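Side-chain contacts in glutathione-dependent peroxiredoxin (Sinorhizobium meliloti, PDB 3UMA), which probably reduces hydrogen peroxide and organic hydroperoxides to water and alcohols, using glutathione as the electron donor: residues 36-41 and 45-50; 74-79 and 173-178; 84-89 and 179-184. All blocks are in the same frame, centred on the assembly; numbering follows the deposited sequence.

The three contacts of this chain differ in polarity with their place in the fold. Contact 1, partly buried, is a two-stranded hairpin built on backbone hydrogen bonds; its centre lies about 23 Å from that of contact 2 and across the chain's centre from it. Contacts 2 and 3 share helix 177-183 and touch each other, with centres about 12 Å apart. Contact 2 is buried and lies near the predicted peroxidatic cysteine, where a histidine edge, a backbone oxygen and a bridging water meet. Contact 3, partly buried and farther along the same helix, replaces these polar links with leucine, isoleucine and alanine packing.

Contact 1: 36-41 and 45-50; sequences TFKEKT and PVEVTT
Val48 O receives the amide of Phe37 at 2.6 Å (N to O), in the plane of the carbonyl, and it also takes a CA-H contact from Thr36, whose CA lies 3.3 Å away. The pair belongs to an antiparallel beta hairpin of strands 36-41 and 44-49, in which hydrogen-bonded and non-hydrogen-bonded pairs alternate; Thr50 then opens helix 50-54. Val48 N returns a nearly straight bond to Phe37 O (175° at the hydrogen), close to the C=O axis. The second hydrogen-bonded pair, Glu39 with Val46, is gripped in both directions as well, but there each donor is tilted from the carbonyl plane.

Phe37, Glu39, Val46 and Val48 project from one face of the hairpin, and three of them (Phe37, Glu39 and Val48) touch Leu122 of strand 120-123. With CG anti to the carbonyl carbon (chi1 -57°), the Phe37 ring lies beside its own N, and CE2 meets CG2 of Thr50, the first residue of the following helix, at 3.8 Å, the two side chains crossing at about a right angle. Phe129 stacks edge-to-face with the same ring. Glu39 extends so far that its OE1 reaches Val48 CG2 at 3.5 Å, while the carboxylate is bound by His120 ND1 at OE1 and Phe121 N at OE2. Two outside donors thus fix its rotation.

The other face is more open to solvent. Lys38 NZ stays 4.3 Å from Glu47 OE2, too far for a salt bridge, although the opposite charges probably still attract. Methyl groups of Thr36 and Thr49 meet at 4.0 Å between their CG2 atoms. Thr49 is also the N-cap residue of the following helix, and its OG1 (chi1 60°) bonds to Leu52 N.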
loop_
_atom_site.group_PDB
_atom_site.type_symbol
_atom_site.label_atom_id
_atom_site.label_comp_id
_atom_site.label_asym_id
_atom_site.label_seq_id
_atom_site.Cartn_x
_atom_site.Cartn_y
_atom_site.Cartn_z
ATOM N N THR A 36 8.319 9.362 -4.412
ATOM C CA THR A 36 7.486 9.510 -5.586
ATOM C C THR A 36 7.094 8.128 -6.081
ATOM O O THR A 36 7.878 7.188 -5.999
ATOM C CB THR A 36 8.221 10.269 -6.712
ATOM O OG1 THR A 36 9.353 9.504 -7.134
ATOM C CG2 THR A 36 8.724 11.634 -6.213
ATOM N N PHE A 37 5.891 8.010 -6.615
ATOM C CA PHE A 37 5.398 6.745 -7.103
ATOM C C PHE A 37 4.877 6.982 -8.493
ATOM O O PHE A 37 4.253 7.989 -8.749
ATOM C CB PHE A 37 4.245 6.233 -6.237
ATOM C CG PHE A 37 4.593 6.085 -4.788
ATOM C CD1 PHE A 37 5.244 4.939 -4.327
ATOM C CD2 PHE A 37 4.259 7.082 -3.872
ATOM C CE1 PHE A 37 5.583 4.796 -2.990
ATOM C CE2 PHE A 37 4.585 6.941 -2.522
ATOM C CZ PHE A 37 5.247 5.789 -2.078
ATOM N N LYS A 38 5.138 6.052 -9.393
ATOM C CA LYS A 38 4.531 6.113 -10.702
ATOM C C LYS A 38 3.242 5.317 -10.697
ATOM O O LYS A 38 3.106 4.322 -9.972
ATOM C CB LYS A 38 5.502 5.621 -11.771
ATOM C CG LYS A 38 6.826 6.397 -11.782
ATOM C CD LYS A 38 7.223 6.844 -13.173
ATOM C CE LYS A 38 8.471 7.708 -13.132
ATOM N NZ LYS A 38 8.529 8.605 -14.321
ATOM N N GLU A 39 2.290 5.766 -11.495
ATOM C CA GLU A 39 0.973 5.185 -11.510
ATOM C C GLU A 39 0.337 5.373 -12.881
ATOM O O GLU A 39 0.336 6.475 -13.424
ATOM C CB GLU A 39 0.087 5.819 -10.419
ATOM C CG GLU A 39 -1.385 5.416 -10.534
ATOM C CD GLU A 39 -2.259 5.871 -9.378
ATOM O OE1 GLU A 39 -1.890 6.826 -8.651
ATOM O OE2 GLU A 39 -3.339 5.268 -9.208
ATOM N N LYS A 40 -0.191 4.283 -13.426
ATOM C CA LYS A 40 -0.983 4.302 -14.644
ATOM C C LYS A 40 -2.417 4.635 -14.292
ATOM O O LYS A 40 -3.094 3.859 -13.623
ATOM C CB LYS A 40 -0.936 2.937 -15.343
ATOM C CG LYS A 40 -0.321 2.943 -16.731
ATOM C CD LYS A 40 -0.114 1.523 -17.251
ATOM C CE LYS A 40 -0.075 1.477 -18.783
ATOM N NZ LYS A 40 0.800 0.378 -19.336
ATOM N N THR A 41 -2.876 5.802 -14.718
ATOM C CA THR A 41 -4.286 6.141 -14.597
ATOM C C THR A 41 -4.946 6.082 -15.978
ATOM O O THR A 41 -4.256 6.125 -17.012
ATOM C CB THR A 41 -4.499 7.519 -13.916
ATOM O OG1 THR A 41 -5.899 7.725 -13.683
ATOM C CG2 THR A 41 -3.953 8.658 -14.770
ATOM N N PRO A 45 -0.040 7.807 -17.785
ATOM C CA PRO A 45 0.963 7.611 -16.726
ATOM C C PRO A 45 1.332 8.904 -15.993
ATOM O O PRO A 45 1.595 9.935 -16.622
ATOM C CB PRO A 45 2.174 7.049 -17.472
ATOM C CG PRO A 45 2.013 7.492 -18.874
ATOM C CD PRO A 45 0.546 7.718 -19.136
ATOM N N VAL A 46 1.368 8.821 -14.668
ATOM C CA VAL A 46 1.472 9.980 -13.779
ATOM C C VAL A 46 2.504 9.698 -12.683
ATOM O O VAL A 46 2.852 8.541 -12.428
ATOM C CB VAL A 46 0.064 10.299 -13.183
ATOM C CG1 VAL A 46 0.126 10.849 -11.774
ATOM C CG2 VAL A 46 -0.718 11.231 -14.111
ATOM N N GLU A 47 2.994 10.754 -12.041
ATOM C CA GLU A 47 3.908 10.621 -10.919
ATOM C C GLU A 47 3.265 11.206 -9.660
ATOM O O GLU A 47 2.906 12.381 -9.638
ATOM C CB GLU A 47 5.220 11.327 -11.232
ATOM C CG GLU A 47 6.382 10.970 -10.315
ATOM C CD GLU A 47 7.725 11.272 -10.963
ATOM O OE1 GLU A 47 7.759 12.115 -11.888
ATOM O OE2 GLU A 47 8.745 10.668 -10.561
ATOM N N VAL A 48 3.130 10.375 -8.623
ATOM C CA VAL A 48 2.452 10.732 -7.369
ATOM C C VAL A 48 3.511 10.932 -6.284
ATOM O O VAL A 48 4.306 10.028 -6.033
ATOM C CB VAL A 48 1.438 9.605 -6.954
ATOM C CG1 VAL A 48 0.816 9.860 -5.576
ATOM C CG2 VAL A 48 0.348 9.454 -8.004
ATOM N N THR A 49 3.535 12.104 -5.652
ATOM C CA THR A 49 4.465 12.352 -4.548
ATOM C C THR A 49 3.766 12.066 -3.228
ATOM O O THR A 49 2.543 12.076 -3.158
ATOM C CB THR A 49 4.975 13.817 -4.507
ATOM O OG1 THR A 49 3.861 14.702 -4.347
ATOM C CG2 THR A 49 5.725 14.196 -5.801
ATOM N N THR A 50 4.544 11.831 -2.180
ATOM C CA THR A 50 3.974 11.656 -0.862
ATOM C C THR A 50 3.264 12.935 -0.417
ATOM O O THR A 50 2.207 12.884 0.236
ATOM C CB THR A 50 5.025 11.234 0.155
ATOM O OG1 THR A 50 6.172 12.061 -0.001
ATOM C CG2 THR A 50 5.439 9.790 -0.082
#

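Contact 2: 74-79 and 173-178; sequences LNHLPG and TASGAA
The edge of the His76 ring, rather than a face, turns toward residues 173-178: Ser175 O lies in the ring plane, 2.9 Å from His76 CE1. Water 1 also lies near that plane, beyond the edge, and Phe62 meets the ring in an edge-to-face stack. The setting is the thioredoxin fold of a peroxiredoxin, where helix 70-82, which carries the predicted peroxidatic Cys72, approaches the start of the C-terminal helix 177-183.

The ring gets there because CG stands anti to the backbone N (chi1 -162°), which carries the imidazole out from the helix. Ser175 OG sits 3.5 Å from His76 CE1, and its polar partner is Glu166 OE2. Ser175 O has a firmer partner in the hydroxyl of Tyr80. The distance from CE1 to Ser175 O is short for a carbon, and a flipped ring would put a nitrogen there, so the modelled orientation is doubtful. As modelled, His76 ND1 is buried without a partner.

Backbone groups are joined through solvent. Water 1 donates to His76 O at 2.8 Å and accepts from Ala177 N at 2.9 Å, so it ties a carbonyl of the kinked helix to an amide in the first turn after the N-cap residue Gly176. The type I turn from Thr173 to Gly176, closed by the bond from Gly176 N to Thr173 O, leads directly into it. At Gly79, helix meets helix without side-chain bulk: Gly79 O, also bonded to Asn83 ND2, presses on the methyl carbon Ala177 CB at 3.2 Å.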
loop_
_atom_site.group_PDB
_atom_site.type_symbol
_atom_site.label_atom_id
_atom_site.label_comp_id
_atom_site.label_asym_id
_atom_site.label_seq_id
_atom_site.Cartn_x
_atom_site.Cartn_y
_atom_site.Cartn_z
ATOM N N LEU A 74 -6.509 -12.139 -4.278
ATOM C CA LEU A 74 -7.758 -12.829 -3.949
ATOM C C LEU A 74 -8.344 -12.359 -2.635
ATOM O O LEU A 74 -9.541 -12.523 -2.390
ATOM C CB LEU A 74 -7.542 -14.347 -3.866
ATOM C CG LEU A 74 -7.135 -15.080 -5.148
ATOM C CD1 LEU A 74 -6.617 -16.470 -4.783
ATOM C CD2 LEU A 74 -8.324 -15.165 -6.108
ATOM N N ASN A 75 -7.494 -11.783 -1.796
ATOM C CA ASN A 75 -7.822 -11.499 -0.413
ATOM C C ASN A 75 -7.616 -10.005 -0.050
ATOM O O ASN A 75 -8.577 -9.301 0.220
ATOM C CB ASN A 75 -6.921 -12.405 0.444
ATOM C CG ASN A 75 -7.385 -12.540 1.866
ATOM O OD1 ASN A 75 -7.674 -11.552 2.542
ATOM N ND2 ASN A 75 -7.437 -13.785 2.348
ATOM N N HIS A 76 -6.364 -9.538 -0.055
ATOM C CA HIS A 76 -6.001 -8.240 0.517
ATOM C C HIS A 76 -6.658 -7.088 -0.279
ATOM O O HIS A 76 -7.446 -6.321 0.270
ATOM C CB HIS A 76 -4.472 -8.133 0.607
ATOM C CG HIS A 76 -3.957 -7.070 1.539
ATOM N ND1 HIS A 76 -4.723 -6.480 2.521
ATOM C CD2 HIS A 76 -2.722 -6.526 1.654
ATOM C CE1 HIS A 76 -3.989 -5.607 3.190
ATOM N NE2 HIS A 76 -2.766 -5.623 2.690
ATOM N N LEU A 77 -6.387 -7.017 -1.577
ATOM C CA LEU A 77 -6.946 -5.962 -2.421
ATOM C C LEU A 77 -8.469 -6.002 -2.569
ATOM O O LEU A 77 -9.123 -4.970 -2.400
ATOM C CB LEU A 77 -6.283 -5.964 -3.808
ATOM C CG LEU A 77 -6.871 -5.020 -4.866
ATOM C CD1 LEU A 77 -6.643 -3.566 -4.447
ATOM C CD2 LEU A 77 -6.276 -5.305 -6.250
ATOM N N PRO A 78 -9.047 -7.183 -2.902
ATOM C CA PRO A 78 -10.513 -7.214 -3.008
ATOM C C PRO A 78 -11.202 -6.709 -1.754
ATOM O O PRO A 78 -12.250 -6.089 -1.864
ATOM C CB PRO A 78 -10.831 -8.700 -3.227
ATOM C CG PRO A 78 -9.613 -9.238 -3.864
ATOM C CD PRO A 78 -8.450 -8.487 -3.244
ATOM N N GLY A 79 -10.611 -6.943 -0.584
ATOM C CA GLY A 79 -11.170 -6.446 0.678
ATOM C C GLY A 79 -11.293 -4.928 0.688
ATOM O O GLY A 79 -12.325 -4.385 1.090
ATOM N N THR A 173 -5.177 -10.347 7.795
ATOM C CA THR A 173 -6.306 -9.988 8.655
ATOM C C THR A 173 -6.088 -8.651 9.361
ATOM O O THR A 173 -6.835 -7.706 9.124
ATOM C CB THR A 173 -6.665 -11.133 9.646
ATOM O OG1 THR A 173 -7.083 -12.280 8.893
ATOM C CG2 THR A 173 -7.771 -10.719 10.580
ATOM N N ALA A 174 -5.057 -8.582 10.200
ATOM C CA ALA A 174 -4.668 -7.337 10.869
ATOM C C ALA A 174 -4.540 -6.154 9.882
ATOM O O ALA A 174 -4.954 -5.030 10.194
ATOM C CB ALA A 174 -3.355 -7.543 11.689
ATOM N N SER A 175 -4.035 -6.430 8.677
ATOM C CA SER A 175 -3.852 -5.393 7.645
ATOM C C SER A 175 -5.008 -5.294 6.648
ATOM O O SER A 175 -4.962 -4.499 5.720
ATOM C CB SER A 175 -2.508 -5.602 6.917
ATOM O OG SER A 175 -2.541 -6.759 6.103
ATOM N N GLY A 176 -6.060 -6.082 6.864
ATOM C CA GLY A 176 -7.202 -6.146 5.955
ATOM C C GLY A 176 -8.162 -4.979 6.084
ATOM O O GLY A 176 -8.113 -4.228 7.071
ATOM N N ALA A 177 -9.005 -4.807 5.065
ATOM C CA ALA A 177 -9.977 -3.708 5.028
ATOM C C ALA A 177 -10.953 -3.761 6.196
ATOM O O ALA A 177 -11.271 -2.730 6.803
ATOM C CB ALA A 177 -10.740 -3.709 3.728
ATOM N N ALA A 178 -11.439 -4.954 6.506
ATOM C CA ALA A 178 -12.384 -5.119 7.604
ATOM C C ALA A 178 -11.789 -4.611 8.910
ATOM O O ALA A 178 -12.425 -3.831 9.612
ATOM C CB ALA A 178 -12.840 -6.572 7.707
HETATM O O HOH W 1 -8.494 -6.576 2.874
#

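Contact 3: 84-89 and 179-184; sequences RDAILA and AMLELL
Leu181 and Ile87 form the middle of an apolar contact in which Leu181 CG rests 3.9 Å from Ile87 CG1. The branches of Ile87 divide the work. Its CG1 lies beside the backbone N and meets Leu181, whereas CG2, anti to that nitrogen, is 4.0 Å from Leu184 CD1. Both leucines cross the isoleucine obliquely, one on each branch. Leu181 is turned well off a staggered position (chi1 -92°), and its two methyl groups reach Ala86, CD2 standing 3.9 Å from Ala86 CB. Ala86, partly exposed, borders the contact on this side.

A second kind of contact sets methyl groups against backbone oxygens. Leu181 CD2 is 3.6 Å from Ala86 O, and Leu184 CD1 is 3.9 Å from Ile87 O, so the leucine tips pack on successive carbonyls of the helix. These are van der Waals approaches, and no polar bond links the segments.

On the sheet side, Ile87 touches Ile95 of strand 94-99, and Leu184, the last residue of the chain, touches Leu154 of strand 147-156. Val92 touches both Ile87 and Leu184. The selenomethionine Met180 continues this side of the helix, touching Ser152 of strand 147-156 and Asn164 of strand 159-165.

Helix 84-88 is a short piece that follows helix 70-82 in the beta-alpha-beta crossover between parallel strands 58-64 and 94-99, while helix 177-183 closes the chain. The first two, taken together, and helix 177-183 correspond to the first and last helices on one face of the thioredoxin-fold sheet.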
loop_
_atom_site.group_PDB
_atom_site.type_symbol
_atom_site.label_atom_id
_atom_site.label_comp_id
_atom_site.label_asym_id
_atom_site.label_seq_id
_atom_site.Cartn_x
_atom_site.Cartn_y
_atom_site.Cartn_z
ATOM N N ARG A 84 -14.434 -0.043 0.020
ATOM C CA ARG A 84 -14.020 1.321 -0.360
ATOM C C ARG A 84 -14.975 2.440 0.083
ATOM O O ARG A 84 -14.554 3.396 0.753
ATOM C CB ARG A 84 -13.794 1.439 -1.871
ATOM C CG ARG A 84 -13.294 2.838 -2.292
ATOM C CD ARG A 84 -13.251 3.021 -3.796
ATOM N NE ARG A 84 -14.500 3.566 -4.308
ATOM C CZ ARG A 84 -14.615 4.736 -4.932
ATOM N NH1 ARG A 84 -13.548 5.496 -5.157
ATOM N NH2 ARG A 84 -15.808 5.134 -5.355
ATOM N N ASP A 85 -16.245 2.324 -0.310
ATOM C CA ASP A 85 -17.261 3.333 0.014
ATOM C C ASP A 85 -17.431 3.507 1.520
ATOM O O ASP A 85 -17.420 4.633 2.022
ATOM C CB ASP A 85 -18.593 2.999 -0.672
ATOM C CG ASP A 85 -18.503 3.092 -2.196
ATOM O OD1 ASP A 85 -17.690 3.898 -2.696
ATOM O OD2 ASP A 85 -19.239 2.356 -2.901
ATOM N N ALA A 86 -17.533 2.395 2.242
ATOM C CA ALA A 86 -17.635 2.433 3.704
ATOM C C ALA A 86 -16.423 3.091 4.340
ATOM O O ALA A 86 -16.555 3.773 5.349
ATOM C CB ALA A 86 -17.847 1.035 4.288
ATOM N N ILE A 87 -15.244 2.881 3.752
ATOM C CA ILE A 87 -14.020 3.502 4.264
ATOM C C ILE A 87 -14.026 5.009 4.007
ATOM O O ILE A 87 -13.801 5.788 4.923
ATOM C CB ILE A 87 -12.716 2.831 3.709
ATOM C CG1 ILE A 87 -12.500 1.446 4.351
ATOM C CG2 ILE A 87 -11.497 3.721 3.957
ATOM C CD1 ILE A 87 -11.430 0.563 3.644
ATOM N N LEU A 88 -14.289 5.409 2.767
ATOM C CA LEU A 88 -14.342 6.826 2.409
ATOM C C LEU A 88 -15.400 7.594 3.216
ATOM O O LEU A 88 -15.204 8.774 3.519
ATOM C CB LEU A 88 -14.573 7.019 0.901
ATOM C CG LEU A 88 -13.489 6.458 -0.040
ATOM C CD1 LEU A 88 -13.870 6.665 -1.498
ATOM C CD2 LEU A 88 -12.102 7.051 0.248
ATOM N N ALA A 89 -16.483 6.913 3.594
ATOM C CA ALA A 89 -17.557 7.552 4.356
ATOM C C ALA A 89 -17.198 7.743 5.820
ATOM O O ALA A 89 -17.962 8.352 6.569
ATOM C CB ALA A 89 -18.865 6.778 4.222
ATOM N N ALA A 179 -10.550 -4.995 9.207
ATOM C CA ALA A 179 -9.851 -4.471 10.391
ATOM C C ALA A 179 -9.632 -2.944 10.366
ATOM O O ALA A 179 -9.752 -2.264 11.402
ATOM C CB ALA A 179 -8.519 -5.200 10.615
HETATM N N MSE A 180 -9.322 -2.404 9.192
HETATM C CA MSE A 180 -9.161 -0.952 9.061
HETATM C C MSE A 180 -10.464 -0.221 9.422
HETATM O O MSE A 180 -10.437 0.730 10.209
HETATM C CB MSE A 180 -8.685 -0.564 7.650
HETATM C CG MSE A 180 -8.482 0.945 7.442
HETATM SE SE MSE A 180 -7.231 1.719 8.725
HETATM C CE MSE A 180 -5.543 0.904 8.121
ATOM N N LEU A 181 -11.584 -0.661 8.847
ATOM C CA LEU A 181 -12.903 -0.085 9.163
ATOM C C LEU A 181 -13.192 0.009 10.663
ATOM O O LEU A 181 -13.780 0.985 11.117
ATOM C CB LEU A 181 -14.039 -0.862 8.497
ATOM C CG LEU A 181 -14.535 -0.418 7.128
ATOM C CD1 LEU A 181 -15.459 -1.502 6.560
ATOM C CD2 LEU A 181 -15.258 0.937 7.190
ATOM N N GLU A 182 -12.774 -1.005 11.416
ATOM C CA GLU A 182 -12.891 -1.000 12.877
ATOM C C GLU A 182 -12.045 0.073 13.552
ATOM O O GLU A 182 -12.345 0.483 14.679
ATOM C CB GLU A 182 -12.535 -2.369 13.459
ATOM C CG GLU A 182 -13.634 -3.416 13.308
ATOM C CD GLU A 182 -13.336 -4.703 14.075
ATOM O OE1 GLU A 182 -12.247 -4.813 14.696
ATOM O OE2 GLU A 182 -14.198 -5.613 14.055
ATOM N N LEU A 183 -10.990 0.526 12.878
ATOM C CA LEU A 183 -10.086 1.520 13.452
ATOM C C LEU A 183 -10.562 2.931 13.210
ATOM O O LEU A 183 -10.165 3.846 13.926
ATOM C CB LEU A 183 -8.672 1.372 12.886
ATOM C CG LEU A 183 -7.891 0.151 13.342
ATOM C CD1 LEU A 183 -6.613 0.018 12.528
ATOM C CD2 LEU A 183 -7.601 0.247 14.842
ATOM N N LEU A 184 -11.393 3.107 12.191
ATOM C CA LEU A 184 -11.872 4.428 11.798
ATOM C C LEU A 184 -13.053 4.850 12.669
ATOM O O LEU A 184 -12.908 5.713 13.535
ATOM C CB LEU A 184 -12.285 4.435 10.322
ATOM C CG LEU A 184 -11.274 3.969 9.267
ATOM C CD1 LEU A 184 -11.889 4.021 7.885
ATOM C CD2 LEU A 184 -9.993 4.784 9.306
#